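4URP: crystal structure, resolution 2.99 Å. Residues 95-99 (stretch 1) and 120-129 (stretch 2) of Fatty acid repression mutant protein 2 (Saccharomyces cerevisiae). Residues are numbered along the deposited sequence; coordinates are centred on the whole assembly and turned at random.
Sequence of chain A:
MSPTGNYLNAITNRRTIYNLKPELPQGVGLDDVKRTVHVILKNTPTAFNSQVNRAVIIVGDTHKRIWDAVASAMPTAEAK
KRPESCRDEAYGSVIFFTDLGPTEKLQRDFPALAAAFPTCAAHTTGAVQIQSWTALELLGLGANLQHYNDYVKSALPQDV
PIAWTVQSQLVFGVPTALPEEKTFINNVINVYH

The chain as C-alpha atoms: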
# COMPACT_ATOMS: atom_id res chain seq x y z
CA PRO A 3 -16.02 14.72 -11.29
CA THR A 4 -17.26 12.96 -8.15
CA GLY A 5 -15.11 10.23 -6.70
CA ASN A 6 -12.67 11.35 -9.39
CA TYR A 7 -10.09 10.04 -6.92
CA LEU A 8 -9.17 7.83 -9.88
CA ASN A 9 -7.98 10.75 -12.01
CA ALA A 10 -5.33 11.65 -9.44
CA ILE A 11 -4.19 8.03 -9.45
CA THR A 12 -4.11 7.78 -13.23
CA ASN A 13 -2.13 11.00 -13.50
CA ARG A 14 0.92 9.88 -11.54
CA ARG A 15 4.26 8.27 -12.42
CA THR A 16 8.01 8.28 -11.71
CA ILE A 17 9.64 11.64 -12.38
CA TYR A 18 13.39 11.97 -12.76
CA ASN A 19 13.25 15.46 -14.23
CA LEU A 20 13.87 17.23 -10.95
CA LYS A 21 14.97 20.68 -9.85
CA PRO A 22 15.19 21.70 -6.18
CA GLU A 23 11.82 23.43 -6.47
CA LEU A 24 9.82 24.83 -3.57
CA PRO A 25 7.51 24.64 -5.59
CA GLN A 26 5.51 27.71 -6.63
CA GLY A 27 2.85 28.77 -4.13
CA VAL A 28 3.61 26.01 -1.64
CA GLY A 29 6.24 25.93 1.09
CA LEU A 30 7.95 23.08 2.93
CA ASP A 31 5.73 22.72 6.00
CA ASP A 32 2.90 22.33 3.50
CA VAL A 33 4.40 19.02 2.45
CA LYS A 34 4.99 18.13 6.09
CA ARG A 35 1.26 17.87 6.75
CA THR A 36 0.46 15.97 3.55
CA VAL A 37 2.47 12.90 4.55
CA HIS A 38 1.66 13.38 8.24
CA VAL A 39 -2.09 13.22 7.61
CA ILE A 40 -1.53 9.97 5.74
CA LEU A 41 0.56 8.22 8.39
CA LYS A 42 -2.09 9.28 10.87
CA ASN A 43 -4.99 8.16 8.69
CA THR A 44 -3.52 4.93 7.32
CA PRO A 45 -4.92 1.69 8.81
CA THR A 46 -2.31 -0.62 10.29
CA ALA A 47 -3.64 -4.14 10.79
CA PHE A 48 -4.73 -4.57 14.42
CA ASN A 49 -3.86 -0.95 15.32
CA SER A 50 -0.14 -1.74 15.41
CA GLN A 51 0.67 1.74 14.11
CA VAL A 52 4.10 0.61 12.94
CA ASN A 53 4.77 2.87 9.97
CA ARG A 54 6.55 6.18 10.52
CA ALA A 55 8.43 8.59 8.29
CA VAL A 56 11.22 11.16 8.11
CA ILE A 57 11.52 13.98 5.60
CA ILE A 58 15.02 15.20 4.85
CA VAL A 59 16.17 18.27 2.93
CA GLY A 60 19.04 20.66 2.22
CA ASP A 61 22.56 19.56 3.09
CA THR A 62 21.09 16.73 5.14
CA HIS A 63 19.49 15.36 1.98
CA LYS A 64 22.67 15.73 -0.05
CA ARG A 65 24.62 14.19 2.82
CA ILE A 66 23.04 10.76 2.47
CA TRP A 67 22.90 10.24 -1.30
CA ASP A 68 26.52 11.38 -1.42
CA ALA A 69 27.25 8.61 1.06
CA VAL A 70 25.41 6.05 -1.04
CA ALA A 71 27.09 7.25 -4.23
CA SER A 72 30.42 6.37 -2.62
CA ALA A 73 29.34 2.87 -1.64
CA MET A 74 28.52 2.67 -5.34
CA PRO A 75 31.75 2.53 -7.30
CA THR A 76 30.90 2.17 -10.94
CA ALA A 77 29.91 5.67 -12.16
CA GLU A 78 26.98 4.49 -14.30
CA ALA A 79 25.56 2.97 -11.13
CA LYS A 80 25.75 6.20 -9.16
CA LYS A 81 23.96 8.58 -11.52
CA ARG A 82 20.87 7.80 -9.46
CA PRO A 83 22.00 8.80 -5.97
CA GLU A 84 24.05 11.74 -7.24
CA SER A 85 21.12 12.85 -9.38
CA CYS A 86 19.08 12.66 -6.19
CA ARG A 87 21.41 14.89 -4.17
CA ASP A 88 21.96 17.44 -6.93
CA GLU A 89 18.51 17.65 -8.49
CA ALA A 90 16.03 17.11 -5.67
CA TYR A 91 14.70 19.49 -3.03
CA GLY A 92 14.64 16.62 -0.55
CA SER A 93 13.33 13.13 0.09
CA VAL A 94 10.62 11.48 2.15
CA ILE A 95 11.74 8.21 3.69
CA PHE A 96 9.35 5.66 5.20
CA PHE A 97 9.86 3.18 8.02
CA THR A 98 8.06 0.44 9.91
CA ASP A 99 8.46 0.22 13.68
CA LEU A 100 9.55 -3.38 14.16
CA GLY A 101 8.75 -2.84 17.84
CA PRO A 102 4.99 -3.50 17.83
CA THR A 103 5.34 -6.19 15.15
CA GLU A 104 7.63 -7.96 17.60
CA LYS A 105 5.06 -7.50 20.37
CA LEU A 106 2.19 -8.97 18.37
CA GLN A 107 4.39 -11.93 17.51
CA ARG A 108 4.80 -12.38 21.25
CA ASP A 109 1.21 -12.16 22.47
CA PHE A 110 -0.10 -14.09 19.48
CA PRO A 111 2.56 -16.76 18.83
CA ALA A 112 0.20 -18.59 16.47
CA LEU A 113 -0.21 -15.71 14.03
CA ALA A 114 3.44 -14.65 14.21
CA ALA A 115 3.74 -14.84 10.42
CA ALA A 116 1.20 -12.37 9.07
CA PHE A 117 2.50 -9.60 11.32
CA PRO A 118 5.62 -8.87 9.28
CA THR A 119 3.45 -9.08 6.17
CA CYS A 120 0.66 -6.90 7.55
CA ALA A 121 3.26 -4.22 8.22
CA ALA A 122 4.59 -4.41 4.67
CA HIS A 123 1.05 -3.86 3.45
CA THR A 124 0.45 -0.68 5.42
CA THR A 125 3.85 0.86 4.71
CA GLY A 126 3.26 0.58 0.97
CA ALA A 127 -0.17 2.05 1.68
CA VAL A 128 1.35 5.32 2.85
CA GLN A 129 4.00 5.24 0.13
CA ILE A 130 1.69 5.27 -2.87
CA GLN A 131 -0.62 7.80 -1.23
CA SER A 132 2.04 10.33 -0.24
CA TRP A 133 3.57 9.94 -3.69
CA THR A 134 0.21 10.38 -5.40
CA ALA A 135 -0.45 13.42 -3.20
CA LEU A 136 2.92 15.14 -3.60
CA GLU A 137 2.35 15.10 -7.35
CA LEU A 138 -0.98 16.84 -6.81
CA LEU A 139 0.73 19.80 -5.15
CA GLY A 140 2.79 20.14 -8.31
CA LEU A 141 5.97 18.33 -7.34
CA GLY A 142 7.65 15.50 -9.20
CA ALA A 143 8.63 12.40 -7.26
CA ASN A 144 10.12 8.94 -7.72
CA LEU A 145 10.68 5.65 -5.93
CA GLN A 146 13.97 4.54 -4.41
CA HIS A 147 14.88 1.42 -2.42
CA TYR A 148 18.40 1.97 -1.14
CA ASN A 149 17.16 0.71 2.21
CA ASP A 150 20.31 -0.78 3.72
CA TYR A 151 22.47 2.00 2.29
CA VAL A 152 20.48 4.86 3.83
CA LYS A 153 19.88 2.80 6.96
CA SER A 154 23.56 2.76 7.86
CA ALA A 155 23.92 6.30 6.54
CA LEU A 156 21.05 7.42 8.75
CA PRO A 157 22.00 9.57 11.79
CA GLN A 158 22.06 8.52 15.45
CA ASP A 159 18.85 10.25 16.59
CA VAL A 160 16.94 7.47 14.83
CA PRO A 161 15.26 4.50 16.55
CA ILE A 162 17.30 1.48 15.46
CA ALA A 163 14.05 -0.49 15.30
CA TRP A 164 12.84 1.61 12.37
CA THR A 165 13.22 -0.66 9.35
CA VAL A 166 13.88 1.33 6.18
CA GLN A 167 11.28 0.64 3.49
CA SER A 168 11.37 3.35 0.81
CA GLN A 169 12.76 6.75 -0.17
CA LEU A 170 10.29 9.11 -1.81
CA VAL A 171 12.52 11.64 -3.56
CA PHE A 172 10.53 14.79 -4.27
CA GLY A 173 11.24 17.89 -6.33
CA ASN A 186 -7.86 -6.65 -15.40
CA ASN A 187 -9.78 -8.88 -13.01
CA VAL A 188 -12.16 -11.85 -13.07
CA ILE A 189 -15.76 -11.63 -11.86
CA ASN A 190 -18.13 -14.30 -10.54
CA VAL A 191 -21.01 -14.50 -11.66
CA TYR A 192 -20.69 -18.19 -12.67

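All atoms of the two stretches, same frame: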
# COMPACT_ATOMS: atom_id res chain seq x y z
N ILE A 95 11.39 9.60 3.47
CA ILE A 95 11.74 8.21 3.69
C ILE A 95 10.80 7.56 4.71
O ILE A 95 10.48 8.14 5.74
CB ILE A 95 13.23 8.07 4.09
CG1 ILE A 95 13.40 7.19 5.32
CG2 ILE A 95 13.86 9.44 4.31
CD1 ILE A 95 13.61 5.74 4.99
N PHE A 96 10.35 6.35 4.39
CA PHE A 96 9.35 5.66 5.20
C PHE A 96 9.95 4.50 5.97
O PHE A 96 10.88 3.84 5.51
CB PHE A 96 8.21 5.15 4.31
CG PHE A 96 7.49 6.23 3.57
CD1 PHE A 96 6.52 6.99 4.20
CD2 PHE A 96 7.78 6.49 2.24
CE1 PHE A 96 5.86 7.98 3.52
CE2 PHE A 96 7.12 7.48 1.56
CZ PHE A 96 6.15 8.23 2.20
N PHE A 97 9.40 4.26 7.16
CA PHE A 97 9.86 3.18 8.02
C PHE A 97 8.70 2.29 8.45
O PHE A 97 7.54 2.55 8.14
CB PHE A 97 10.50 3.75 9.29
CG PHE A 97 11.69 4.62 9.04
CD1 PHE A 97 12.95 4.07 8.90
CD2 PHE A 97 11.56 5.99 8.96
CE1 PHE A 97 14.05 4.86 8.69
CE2 PHE A 97 12.65 6.80 8.75
CZ PHE A 97 13.90 6.23 8.61
N THR A 98 9.04 1.24 9.19
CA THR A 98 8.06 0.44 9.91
C THR A 98 8.64 0.06 11.26
O THR A 98 9.63 -0.67 11.34
CB THR A 98 7.70 -0.85 9.17
OG1 THR A 98 8.81 -1.28 8.37
CG2 THR A 98 6.49 -0.63 8.28
N ASP A 99 8.02 0.55 12.33
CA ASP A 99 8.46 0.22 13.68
C ASP A 99 8.35 -1.27 13.91
O ASP A 99 7.25 -1.81 14.05
CB ASP A 99 7.63 0.99 14.71
CG ASP A 99 8.34 1.12 16.04
OD1 ASP A 99 9.22 0.30 16.34
OD2 ASP A 99 8.01 2.06 16.79
N CYS A 120 1.70 -7.90 7.37
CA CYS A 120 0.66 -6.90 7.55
C CYS A 120 1.26 -5.51 7.71
O CYS A 120 0.59 -4.50 7.53
CB CYS A 120 -0.23 -7.24 8.75
SG CYS A 120 -1.58 -8.38 8.38
N ALA A 121 2.54 -5.48 8.07
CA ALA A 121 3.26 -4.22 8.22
C ALA A 121 3.79 -3.76 6.87
O ALA A 121 3.90 -2.56 6.62
CB ALA A 121 4.40 -4.39 9.20
N ALA A 122 4.12 -4.72 6.01
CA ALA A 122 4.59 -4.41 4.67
C ALA A 122 3.45 -3.89 3.82
O ALA A 122 3.65 -3.11 2.89
CB ALA A 122 5.22 -5.63 4.04
N HIS A 123 2.24 -4.34 4.14
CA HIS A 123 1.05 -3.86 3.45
C HIS A 123 0.81 -2.39 3.74
O HIS A 123 0.63 -1.59 2.82
CB HIS A 123 -0.18 -4.66 3.90
CG HIS A 123 -0.26 -6.02 3.30
ND1 HIS A 123 0.69 -7.01 3.53
CD2 HIS A 123 -1.17 -6.59 2.47
CE1 HIS A 123 0.37 -8.10 2.89
NE2 HIS A 123 -0.77 -7.87 2.22
N THR A 124 0.81 -2.03 5.02
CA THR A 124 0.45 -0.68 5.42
C THR A 124 1.52 0.35 5.09
O THR A 124 1.21 1.53 4.91
CB THR A 124 0.11 -0.60 6.91
OG1 THR A 124 -0.27 0.75 7.23
CG2 THR A 124 1.29 -1.00 7.76
N THR A 125 2.78 -0.07 5.02
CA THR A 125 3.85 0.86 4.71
C THR A 125 3.82 1.25 3.24
O THR A 125 4.16 2.37 2.88
CB THR A 125 5.24 0.33 5.10
OG1 THR A 125 6.22 1.34 4.87
CG2 THR A 125 5.60 -0.90 4.29
N GLY A 126 3.40 0.32 2.39
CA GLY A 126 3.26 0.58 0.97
C GLY A 126 1.95 1.29 0.71
O GLY A 126 1.68 1.74 -0.40
N ALA A 127 1.13 1.39 1.76
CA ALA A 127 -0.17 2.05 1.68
C ALA A 127 -0.00 3.55 1.90
O ALA A 127 -0.80 4.35 1.42
CB ALA A 127 -1.12 1.47 2.70
N VAL A 128 1.04 3.92 2.64
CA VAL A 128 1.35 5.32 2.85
C VAL A 128 2.31 5.82 1.78
O VAL A 128 2.38 7.01 1.50
CB VAL A 128 1.96 5.56 4.25
CG1 VAL A 128 1.25 4.71 5.29
CG2 VAL A 128 3.45 5.27 4.27
N GLN A 129 3.04 4.89 1.17
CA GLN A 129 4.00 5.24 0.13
C GLN A 129 3.29 5.74 -1.11
O GLN A 129 3.56 6.85 -1.58
CB GLN A 129 4.88 4.03 -0.22
CG GLN A 129 5.96 3.75 0.80
CD GLN A 129 6.64 2.41 0.58
OE1 GLN A 129 6.69 1.91 -0.54
NE2 GLN A 129 7.16 1.83 1.65

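The strand 95-99 lies against the helix 120-129 with the two chain directions nearly antiparallel (155°) and the axes 8.9 Å apart at closest approach. No hydrogen bond crosses between the two stretches; 273 Å² of surface, summed over both sides, is buried by van der Waals packing. The strand's alternation sets the pattern: the CA-to-CB bonds of Phe96 and Thr98 point toward the helix, whereas that of Phe97 points away. On the helix, Ala121, Thr125 and Val128 point toward the strand, a spacing of four and then three residues that keeps them on one side of the helix.

Phe96 gives up the most area. With chi1 at -60° (m) and chi2 at -81°, its ring reaches the last turn of the stretch, where CD1 lies 3.5 Å from CG2 of Val128, the apolar side-chain contact of the pair. Val128, chi1 -40° (m), directs this methyl at the ring obliquely. Gln129 packs differently: its CA sits over one face of the ring, and its CG comes to 3.6 Å from Phe96 CD2. Its CA-to-CB bond points sideways, and chi1 -77° (m) with chi2 169° (t) carries the aliphatic part of the chain past the ring. The amide therefore lies beyond this apolar contact, with OE1 hydrogen-bonded elsewhere in the structure and NE2 giving a weak hydrogen bond to Thr125 OG1 (3.4 Å, 130° at the hydrogen), one helical turn back.

Thr125 is the nearest helix residue to Thr98 by backbone, CA to CA 6.7 Å. Its chi1 of -175° (t) places OG1 on the Phe96 side, 4.3 Å from Phe96 CB and 3.7 Å from Phe97 O; the latter is a contact without a hydrogen bond. Through that carbonyl Phe97 still touches the helix, although its side chain comes no closer than 6.6 Å, from Phe97 CB to Thr125 OG1.

Thr98 meets the helix through its methyl. CG2 lies 3.5 Å from Thr125 CB, 3.6 Å from Ala121 O and 4.4 Å from Ala121 CB, so it rests between successive turns. Ala121 O, which Thr98 CG2 approaches, also accepts the helical hydrogen bond from Thr125 N, with N to O 3.2 Å. The chi1 of Thr98, 29°, falls between wells; in this conformation the methyl faces the helix while OG1 is hydrogen-bonded elsewhere in the structure.

Asp99 makes no contact with the helix 120-129. Its chi1 is -158° (t), and its side chain caps a backbone N just past the stretch.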